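Local structure of glutathione S-transferase (Acinetobacter baumannii, 4MP4) at residues A141-L152 with L170-I178; E6-S14 with I33-L42. The protein probably catalyses the conjugation of glutathione to electrophilic substrates. All coordinates share one frame; numbering follows the deposited sequence.

Contact 1: A141-L152 with L170-I178; sequences AEKLFFVAEKLL and LALMLQRLI
Around L144 and L174, segment 141-151 of helix 135-151 faces segment 170-178 of helix 165-178 at an axis separation of 11.2 Å, the N-to-C directions 137° apart, so the two run roughly antiparallel and splay. Both belong to the all-helical C-terminal domain of the glutathione S-transferase fold, and a single knob-into-hole, L144, centres the interface, which has no cross-helix hydrogen bond. L144 is set in a hole formed by L170, M173, L174 and L177. Its CG is anti to the backbone N (chi1 174°), which carries both methyls across the gap, and they divide the hole between them. L144 CD1 lies 3.7 Å from L170 CD1, while CD2 meets M173 CG at 3.7 Å and L174 CD2 at 3.8 Å. M173 CG is placed by chi1 (-168°), anti to the backbone N; beyond it the chain bends at the next two torsions. L115, on helix 113-118, touches L144, M173 and L177 and so closes the buried cluster on that flank. One end of the contact belongs to A148, whose CB rests against L170 CD2 at 4.0 Å; L152, the first residue past the helix, adds a looser methyl contact to the same branch. At the other end A141 CB approaches L177 CD1, and the F145 ring reaches in, presenting its edge to L174 CD2. L177 CD1 comes to that ring obliquely, 3.6 Å from F145 CE1 and equally near CZ.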
loop_
_atom_site.group_PDB
_atom_site.type_symbol
_atom_site.label_atom_id
_atom_site.label_comp_id
_atom_site.label_asym_id
_atom_site.label_seq_id
_atom_site.Cartn_x
_atom_site.Cartn_y
_atom_site.Cartn_z
ATOM N N ALA A 141 15.352 -0.628 10.977
ATOM C CA ALA A 141 15.168 0.191 12.170
ATOM C C ALA A 141 15.846 1.540 12.010
ATOM O O ALA A 141 15.262 2.566 12.340
ATOM C CB ALA A 141 15.682 -0.522 13.417
ATOM N N GLU A 142 17.066 1.533 11.484
ATOM C CA GLU A 142 17.810 2.772 11.251
ATOM C C GLU A 142 17.151 3.656 10.199
ATOM O O GLU A 142 17.125 4.889 10.320
ATOM C CB GLU A 142 19.258 2.466 10.842
ATOM C CG GLU A 142 20.171 2.195 12.018
ATOM C CD GLU A 142 20.294 3.400 12.947
ATOM O OE1 GLU A 142 20.101 4.552 12.480
ATOM O OE2 GLU A 142 20.580 3.192 14.146
ATOM N N LYS A 143 16.627 3.011 9.160
ATOM C CA LYS A 143 15.924 3.709 8.106
ATOM C C LYS A 143 14.658 4.361 8.663
ATOM O O LYS A 143 14.323 5.483 8.307
ATOM C CB LYS A 143 15.610 2.740 6.979
ATOM C CG LYS A 143 15.249 3.407 5.690
ATOM C CD LYS A 143 15.159 2.360 4.603
ATOM C CE LYS A 143 14.314 2.841 3.432
ATOM N NZ LYS A 143 13.657 1.683 2.769
ATOM N N LEU A 144 13.978 3.651 9.557
ATOM C CA LEU A 144 12.830 4.174 10.274
ATOM C C LEU A 144 13.219 5.379 11.127
ATOM O O LEU A 144 12.531 6.401 11.116
ATOM C CB LEU A 144 12.205 3.078 11.166
ATOM C CG LEU A 144 11.069 3.507 12.107
ATOM C CD1 LEU A 144 9.850 3.985 11.304
ATOM C CD2 LEU A 144 10.661 2.404 13.083
ATOM N N PHE A 145 14.310 5.253 11.876
ATOM C CA PHE A 145 14.768 6.350 12.727
ATOM C C PHE A 145 15.146 7.560 11.873
ATOM O O PHE A 145 14.858 8.704 12.231
ATOM C CB PHE A 145 15.988 5.950 13.562
ATOM C CG PHE A 145 15.741 4.824 14.530
ATOM C CD1 PHE A 145 14.482 4.598 15.056
ATOM C CD2 PHE A 145 16.797 3.996 14.928
ATOM C CE1 PHE A 145 14.265 3.556 15.950
ATOM C CE2 PHE A 145 16.593 2.961 15.817
ATOM C CZ PHE A 145 15.330 2.741 16.335
ATOM N N PHE A 146 15.822 7.303 10.758
ATOM C CA PHE A 146 16.249 8.378 9.873
ATOM C C PHE A 146 15.048 9.189 9.405
ATOM O O PHE A 146 14.992 10.402 9.604
ATOM C CB PHE A 146 17.030 7.827 8.673
ATOM C CG PHE A 146 17.387 8.877 7.652
ATOM C CD1 PHE A 146 18.554 9.624 7.781
ATOM C CD2 PHE A 146 16.552 9.124 6.565
ATOM C CE1 PHE A 146 18.877 10.593 6.843
ATOM C CE2 PHE A 146 16.868 10.093 5.620
ATOM C CZ PHE A 146 18.031 10.825 5.760
ATOM N N VAL A 147 14.076 8.500 8.818
ATOM C CA VAL A 147 12.856 9.120 8.302
ATOM C C VAL A 147 12.021 9.842 9.363
ATOM O O VAL A 147 11.569 10.961 9.148
ATOM C CB VAL A 147 11.985 8.082 7.559
ATOM C CG1 VAL A 147 10.672 8.715 7.072
ATOM C CG2 VAL A 147 12.768 7.476 6.390
ATOM N N ALA A 148 11.811 9.208 10.508
ATOM C CA ALA A 148 11.016 9.832 11.558
ATOM C C ALA A 148 11.724 11.041 12.182
ATOM O O ALA A 148 11.085 12.043 12.502
ATOM C CB ALA A 148 10.638 8.820 12.630
ATOM N N GLU A 149 13.038 10.973 12.345
ATOM C CA GLU A 149 13.745 12.134 12.888
ATOM C C GLU A 149 13.774 13.315 11.906
ATOM O O GLU A 149 13.691 14.470 12.315
ATOM C CB GLU A 149 15.140 11.763 13.390
ATOM C CG GLU A 149 15.311 12.004 14.890
ATOM C CD GLU A 149 15.973 10.834 15.609
ATOM O OE1 GLU A 149 15.931 10.807 16.860
ATOM O OE2 GLU A 149 16.533 9.945 14.926
ATOM N N LYS A 150 13.857 13.020 10.614
ATOM C CA LYS A 150 13.753 14.048 9.587
ATOM C C LYS A 150 12.375 14.727 9.572
ATOM O O LYS A 150 12.269 15.955 9.598
ATOM C CB LYS A 150 14.052 13.452 8.214
ATOM C CG LYS A 150 13.910 14.449 7.076
ATOM C CD LYS A 150 14.732 15.715 7.328
ATOM C CE LYS A 150 14.592 16.696 6.174
ATOM N NZ LYS A 150 13.169 16.815 5.739
ATOM N N LEU A 151 11.321 13.921 9.535
ATOM C CA LEU A 151 9.960 14.440 9.524
ATOM C C LEU A 151 9.548 15.069 10.855
ATOM O O LEU A 151 8.600 15.843 10.909
ATOM C CB LEU A 151 8.974 13.336 9.150
ATOM C CG LEU A 151 8.970 12.801 7.715
ATOM C CD1 LEU A 151 8.003 11.643 7.620
ATOM C CD2 LEU A 151 8.602 13.888 6.711
ATOM N N LEU A 152 10.249 14.739 11.932
ATOM C CA LEU A 152 9.899 15.295 13.240
ATOM C C LEU A 152 10.930 16.289 13.777
ATOM O O LEU A 152 11.040 16.492 14.992
ATOM C CB LEU A 152 9.686 14.177 14.264
ATOM C CG LEU A 152 8.429 13.332 14.097
ATOM C CD1 LEU A 152 8.484 12.183 15.090
ATOM C CD2 LEU A 152 7.154 14.184 14.283
ATOM N N LEU A 170 2.937 5.490 12.714
ATOM C CA LEU A 170 4.364 5.602 12.978
ATOM C C LEU A 170 4.667 5.184 14.410
ATOM O O LEU A 170 5.603 4.425 14.653
ATOM C CB LEU A 170 4.856 7.036 12.733
ATOM C CG LEU A 170 6.349 7.303 12.988
ATOM C CD1 LEU A 170 7.242 6.513 12.022
ATOM C CD2 LEU A 170 6.656 8.783 12.878
ATOM N N ALA A 171 3.873 5.677 15.354
ATOM C CA ALA A 171 4.036 5.289 16.752
ATOM C C ALA A 171 3.995 3.775 16.929
ATOM O O ALA A 171 4.829 3.218 17.633
ATOM C CB ALA A 171 2.996 5.958 17.645
ATOM N N LEU A 172 3.025 3.112 16.301
ATOM C CA LEU A 172 2.922 1.663 16.448
ATOM C C LEU A 172 4.204 1.012 15.930
ATOM O O LEU A 172 4.748 0.106 16.557
ATOM C CB LEU A 172 1.671 1.091 15.768
ATOM C CG LEU A 172 1.567 -0.437 15.881
ATOM C CD1 LEU A 172 0.103 -0.883 15.981
ATOM C CD2 LEU A 172 2.334 -1.196 14.724
ATOM N N MET A 173 4.683 1.494 14.790
ATOM C CA MET A 173 5.926 0.998 14.201
ATOM C C MET A 173 7.073 1.163 15.169
ATOM O O MET A 173 7.839 0.224 15.382
ATOM C CB MET A 173 6.243 1.722 12.892
ATOM C CG MET A 173 7.344 1.066 12.090
ATOM S SD MET A 173 7.023 -0.651 11.568
ATOM C CE MET A 173 6.065 -0.439 10.077
ATOM N N LEU A 174 7.189 2.346 15.764
ATOM C CA LEU A 174 8.257 2.594 16.732
ATOM C C LEU A 174 8.106 1.725 17.991
ATOM O O LEU A 174 9.096 1.288 18.578
ATOM C CB LEU A 174 8.322 4.079 17.099
ATOM C CG LEU A 174 8.866 5.048 16.047
ATOM C CD1 LEU A 174 8.532 6.486 16.423
ATOM C CD2 LEU A 174 10.356 4.882 15.938
ATOM N N GLN A 175 6.857 1.461 18.373
ATOM C CA GLN A 175 6.547 0.685 19.557
ATOM C C GLN A 175 7.019 -0.757 19.429
ATOM O O GLN A 175 7.325 -1.400 20.432
ATOM C CB GLN A 175 5.047 0.743 19.871
ATOM C CG GLN A 175 4.612 1.999 20.667
ATOM C CD GLN A 175 5.055 1.967 22.134
ATOM O OE1 GLN A 175 6.219 1.718 22.442
ATOM N NE2 GLN A 175 4.119 2.208 23.037
ATOM N N ARG A 176 7.094 -1.250 18.197
ATOM C CA ARG A 176 7.613 -2.588 17.931
ATOM C C ARG A 176 9.028 -2.688 18.467
ATOM O O ARG A 176 9.465 -3.737 18.927
ATOM C CB ARG A 176 7.612 -2.898 16.418
ATOM C CG ARG A 176 6.258 -2.780 15.771
ATOM C CD ARG A 176 6.308 -2.913 14.242
ATOM N NE ARG A 176 5.984 -4.284 13.901
ATOM C CZ ARG A 176 4.919 -4.663 13.218
ATOM N NH1 ARG A 176 4.087 -3.765 12.734
ATOM N NH2 ARG A 176 4.716 -5.949 12.998
ATOM N N LEU A 177 9.739 -1.573 18.426
ATOM C CA LEU A 177 11.114 -1.529 18.881
ATOM C C LEU A 177 11.189 -1.183 20.364
ATOM O O LEU A 177 11.895 -1.830 21.144
ATOM C CB LEU A 177 11.867 -0.488 18.066
ATOM C CG LEU A 177 12.204 -0.896 16.638
ATOM C CD1 LEU A 177 12.670 0.316 15.845
ATOM C CD2 LEU A 177 13.285 -1.981 16.665
ATOM N N ILE A 178 10.453 -0.152 20.747
ATOM C CA ILE A 178 10.481 0.347 22.112
ATOM C C ILE A 178 10.041 -0.720 23.116
ATOM O O ILE A 178 10.746 -1.007 24.087
ATOM C CB ILE A 178 9.602 1.599 22.244
ATOM C CG1 ILE A 178 10.192 2.733 21.386
ATOM C CG2 ILE A 178 9.488 2.013 23.695
ATOM C CD1 ILE A 178 9.217 3.819 21.030
#

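Contact 2: E6-S14 with I33-L42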
loop_
_atom_site.group_PDB
_atom_site.type_symbol
_atom_site.label_atom_id
_atom_site.label_comp_id
_atom_site.label_asym_id
_atom_site.label_seq_id
_atom_site.Cartn_x
_atom_site.Cartn_y
_atom_site.Cartn_z
ATOM N N GLU A 6 -24.947 4.589 7.872
ATOM C CA GLU A 6 -25.904 4.261 8.925
ATOM C C GLU A 6 -25.600 2.921 9.598
ATOM O O GLU A 6 -25.985 2.701 10.741
ATOM C CB GLU A 6 -27.336 4.269 8.379
ATOM C CG GLU A 6 -28.421 4.341 9.462
ATOM C CD GLU A 6 -28.447 5.680 10.197
ATOM O OE1 GLU A 6 -28.181 6.721 9.556
ATOM O OE2 GLU A 6 -28.731 5.692 11.415
ATOM N N TYR A 7 -24.921 2.027 8.886
ATOM C CA TYR A 7 -24.451 0.763 9.460
ATOM C C TYR A 7 -22.979 0.503 9.095
ATOM O O TYR A 7 -22.633 0.333 7.919
ATOM C CB TYR A 7 -25.331 -0.416 9.012
ATOM C CG TYR A 7 -24.718 -1.787 9.264
ATOM C CD1 TYR A 7 -24.529 -2.261 10.561
ATOM C CD2 TYR A 7 -24.342 -2.612 8.202
ATOM C CE1 TYR A 7 -23.977 -3.516 10.798
ATOM C CE2 TYR A 7 -23.783 -3.871 8.421
ATOM C CZ TYR A 7 -23.600 -4.317 9.724
ATOM O OH TYR A 7 -23.046 -5.562 9.965
ATOM N N PHE A 8 -22.120 0.479 10.109
ATOM C CA PHE A 8 -20.689 0.269 9.917
ATOM C C PHE A 8 -20.236 -0.852 10.832
ATOM O O PHE A 8 -20.479 -0.808 12.034
ATOM C CB PHE A 8 -19.907 1.526 10.292
ATOM C CG PHE A 8 -19.901 2.595 9.239
ATOM C CD1 PHE A 8 -19.066 2.494 8.133
ATOM C CD2 PHE A 8 -20.707 3.719 9.368
ATOM C CE1 PHE A 8 -19.049 3.492 7.157
ATOM C CE2 PHE A 8 -20.697 4.720 8.404
ATOM C CZ PHE A 8 -19.860 4.607 7.295
ATOM N N LYS A 9 -19.575 -1.859 10.284
ATOM C CA LYS A 9 -18.995 -2.896 11.131
ATOM C C LYS A 9 -17.523 -3.164 10.789
ATOM O O LYS A 9 -17.174 -3.280 9.618
ATOM C CB LYS A 9 -19.805 -4.192 11.052
ATOM C CG LYS A 9 -19.342 -5.226 12.056
ATOM C CD LYS A 9 -20.110 -6.504 11.958
ATOM C CE LYS A 9 -20.747 -6.845 13.276
ATOM N NZ LYS A 9 -21.789 -5.842 13.612
ATOM N N LEU A 10 -16.680 -3.263 11.818
ATOM C CA LEU A 10 -15.247 -3.510 11.652
ATOM C C LEU A 10 -14.865 -4.923 12.074
ATOM O O LEU A 10 -15.157 -5.328 13.189
ATOM C CB LEU A 10 -14.425 -2.488 12.458
ATOM C CG LEU A 10 -12.900 -2.703 12.505
ATOM C CD1 LEU A 10 -12.255 -2.631 11.106
ATOM C CD2 LEU A 10 -12.250 -1.723 13.431
ATOM N N TYR A 11 -14.209 -5.673 11.191
ATOM C CA TYR A 11 -13.759 -7.022 11.545
ATOM C C TYR A 11 -12.261 -7.044 11.845
ATOM O O TYR A 11 -11.440 -6.660 11.015
ATOM C CB TYR A 11 -14.121 -8.049 10.460
ATOM C CG TYR A 11 -15.613 -8.171 10.223
ATOM C CD1 TYR A 11 -16.324 -7.125 9.645
ATOM C CD2 TYR A 11 -16.316 -9.319 10.587
ATOM C CE1 TYR A 11 -17.677 -7.209 9.439
ATOM C CE2 TYR A 11 -17.674 -9.414 10.383
ATOM C CZ TYR A 11 -18.354 -8.354 9.807
ATOM O OH TYR A 11 -19.715 -8.421 9.579
ATOM N N THR A 12 -11.914 -7.496 13.043
ATOM C CA THR A 12 -10.520 -7.623 13.436
ATOM C C THR A 12 -10.133 -9.088 13.656
ATOM O O THR A 12 -10.997 -9.955 13.699
ATOM C CB THR A 12 -10.243 -6.851 14.739
ATOM O OG1 THR A 12 -8.837 -6.903 15.030
ATOM C CG2 THR A 12 -11.010 -7.473 15.887
ATOM N N ASP A 13 -8.838 -9.366 13.796
ATOM C CA ASP A 13 -8.413 -10.691 14.216
ATOM C C ASP A 13 -8.800 -10.866 15.688
ATOM O O ASP A 13 -8.848 -9.897 16.433
ATOM C CB ASP A 13 -6.910 -10.873 14.042
ATOM C CG ASP A 13 -6.097 -9.872 14.850
ATOM O OD1 ASP A 13 -6.290 -8.650 14.682
ATOM O OD2 ASP A 13 -5.252 -10.314 15.652
ATOM N N SER A 14 -9.082 -12.096 16.101
ATOM C CA SER A 14 -9.622 -12.349 17.433
ATOM C C SER A 14 -8.661 -11.953 18.565
ATOM O O SER A 14 -9.082 -11.720 19.694
ATOM C CB SER A 14 -9.994 -13.820 17.578
ATOM O OG SER A 14 -8.827 -14.626 17.645
ATOM N N ILE A 33 -17.389 8.255 13.829
ATOM C CA ILE A 33 -18.353 7.428 13.131
ATOM C C ILE A 33 -18.748 6.269 14.033
ATOM O O ILE A 33 -17.890 5.557 14.544
ATOM C CB ILE A 33 -17.764 6.900 11.821
ATOM C CG1 ILE A 33 -17.405 8.078 10.913
ATOM C CG2 ILE A 33 -18.721 5.945 11.147
ATOM C CD1 ILE A 33 -16.457 7.727 9.798
ATOM N N PRO A 34 -20.054 6.096 14.263
ATOM C CA PRO A 34 -20.479 4.988 15.117
ATOM C C PRO A 34 -20.358 3.706 14.331
ATOM O O PRO A 34 -20.644 3.713 13.132
ATOM C CB PRO A 34 -21.948 5.314 15.399
ATOM C CG PRO A 34 -22.374 6.144 14.237
ATOM C CD PRO A 34 -21.185 6.922 13.806
ATOM N N PHE A 35 -19.930 2.630 14.982
ATOM C CA PHE A 35 -19.712 1.369 14.284
ATOM C C PHE A 35 -19.662 0.240 15.280
ATOM O O PHE A 35 -19.437 0.470 16.464
ATOM C CB PHE A 35 -18.397 1.404 13.491
ATOM C CG PHE A 35 -17.161 1.463 14.355
ATOM C CD1 PHE A 35 -16.707 2.662 14.853
ATOM C CD2 PHE A 35 -16.452 0.311 14.659
ATOM C CE1 PHE A 35 -15.562 2.716 15.645
ATOM C CE2 PHE A 35 -15.312 0.360 15.442
ATOM C CZ PHE A 35 -14.866 1.566 15.931
ATOM N N GLU A 36 -19.851 -0.978 14.787
ATOM C CA GLU A 36 -19.797 -2.180 15.610
ATOM C C GLU A 36 -18.543 -2.955 15.250
ATOM O O GLU A 36 -18.090 -2.930 14.096
ATOM C CB GLU A 36 -21.028 -3.072 15.370
ATOM C CG GLU A 36 -22.386 -2.366 15.526
ATOM C CD GLU A 36 -23.544 -3.105 14.841
ATOM O OE1 GLU A 36 -23.294 -3.932 13.937
ATOM O OE2 GLU A 36 -24.713 -2.853 15.204
ATOM N N ILE A 37 -17.995 -3.659 16.231
ATOM C CA ILE A 37 -16.781 -4.433 16.040
ATOM C C ILE A 37 -17.056 -5.935 16.162
ATOM O O ILE A 37 -17.874 -6.364 16.973
ATOM C CB ILE A 37 -15.698 -4.004 17.063
ATOM C CG1 ILE A 37 -14.323 -4.550 16.675
ATOM C CG2 ILE A 37 -16.054 -4.454 18.459
ATOM C CD1 ILE A 37 -13.254 -3.479 16.632
ATOM N N ALA A 38 -16.372 -6.739 15.359
ATOM C CA ALA A 38 -16.453 -8.190 15.494
ATOM C C ALA A 38 -15.092 -8.837 15.224
ATOM O O ALA A 38 -14.199 -8.209 14.653
ATOM C CB ALA A 38 -17.524 -8.761 14.563
ATOM N N ALA A 39 -14.939 -10.098 15.613
ATOM C CA ALA A 39 -13.656 -10.784 15.469
ATOM C C ALA A 39 -13.728 -12.069 14.646
ATOM O O ALA A 39 -14.713 -12.805 14.708
ATOM C CB ALA A 39 -13.060 -11.079 16.837
ATOM N N ILE A 40 -12.653 -12.318 13.899
ATOM C CA ILE A 40 -12.432 -13.550 13.144
ATOM C C ILE A 40 -11.104 -14.236 13.513
ATOM O O ILE A 40 -10.081 -13.570 13.678
ATOM C CB ILE A 40 -12.399 -13.252 11.663
ATOM C CG1 ILE A 40 -13.688 -12.544 11.255
ATOM C CG2 ILE A 40 -12.208 -14.530 10.884
ATOM C CD1 ILE A 40 -13.556 -11.773 9.981
ATOM N N ASP A 41 -11.125 -15.560 13.665
ATOM C CA ASP A 41 -9.907 -16.328 13.916
ATOM C C ASP A 41 -9.247 -16.713 12.613
ATOM O O ASP A 41 -9.878 -16.672 11.551
ATOM C CB ASP A 41 -10.189 -17.595 14.708
ATOM C CG ASP A 41 -10.412 -17.325 16.165
ATOM O OD1 ASP A 41 -11.224 -16.431 16.474
ATOM O OD2 ASP A 41 -9.773 -18.000 16.998
ATOM N N LEU A 42 -7.983 -17.114 12.704
ATOM C CA LEU A 42 -7.169 -17.360 11.519
ATOM C C LEU A 42 -6.957 -18.854 11.254
ATOM O O LEU A 42 -7.638 -19.455 10.411
ATOM C CB LEU A 42 -5.829 -16.628 11.651
ATOM C CG LEU A 42 -5.925 -15.233 12.300
ATOM C CD1 LEU A 42 -4.546 -14.658 12.579
ATOM C CD2 LEU A 42 -6.760 -14.250 11.466
#
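Strand 8-13 runs parallel to 36-40, a hydrogen-bonded neighbour, in the beta-alpha-beta unit completed by helix 19-30; this is the opening of the thioredoxin-like N-terminal domain. The strand axes lie 4.5 Å apart at 34°, and antiparallel 63-66 bonds the other side of 8-13. Y7, just before the strand, turns its ring edge to E36 OE1, ring and carboxylate planes 76° apart. F8 takes I33 CG2 over one ring face, 3.9 Å from the centroid, a CH-pi contact; its ring also stacks with H66. F8 O receives E36 N, opening a ladder in which L10 and T12 each donate through N and accept through O, bonding E36 and A38, then A38 and I40. These five bonds are nearly straight. K9 NZ forms a salt bridge to E36 OE1 at 2.5 Å, its chain bent at the last two torsions to bring the ammonium back over the neighbouring strand. L10 and I37 lie side by side on the other sheet face, CD2 to CD1 3.8 Å, with helix 19-30 against L10 and helix 199-215 against I37. Y11 meets I40 CD1 through CD2, on the face shared with K9. D13 turns its carboxylate to the backbone N atoms of L17 and S18. The ladder ends weakly just past the strand: S14 N reaches I40 O at 3.0 Å, bent to 130°.

How the contacts relate
The two contacts stand on opposite sides of the chain's centre, 29 Å between their own centres and about 10 Å between nearest atoms, and share no helix or strand. Contact 1 is a core contact of the helical domain: eight of its nine touching residues are buried, and it uses apolar side chains alone to bury 370 Å². Contact 2 buries 847 Å² but is only partly buried, consistent with 36-40 being an outermost strand of the sheet within this chain. Its chemistry is accordingly mixed: backbone hydrogen bonds set the register, apolar side chains meet the helices, and a salt bridge with an exposed glutamate lies on the other face.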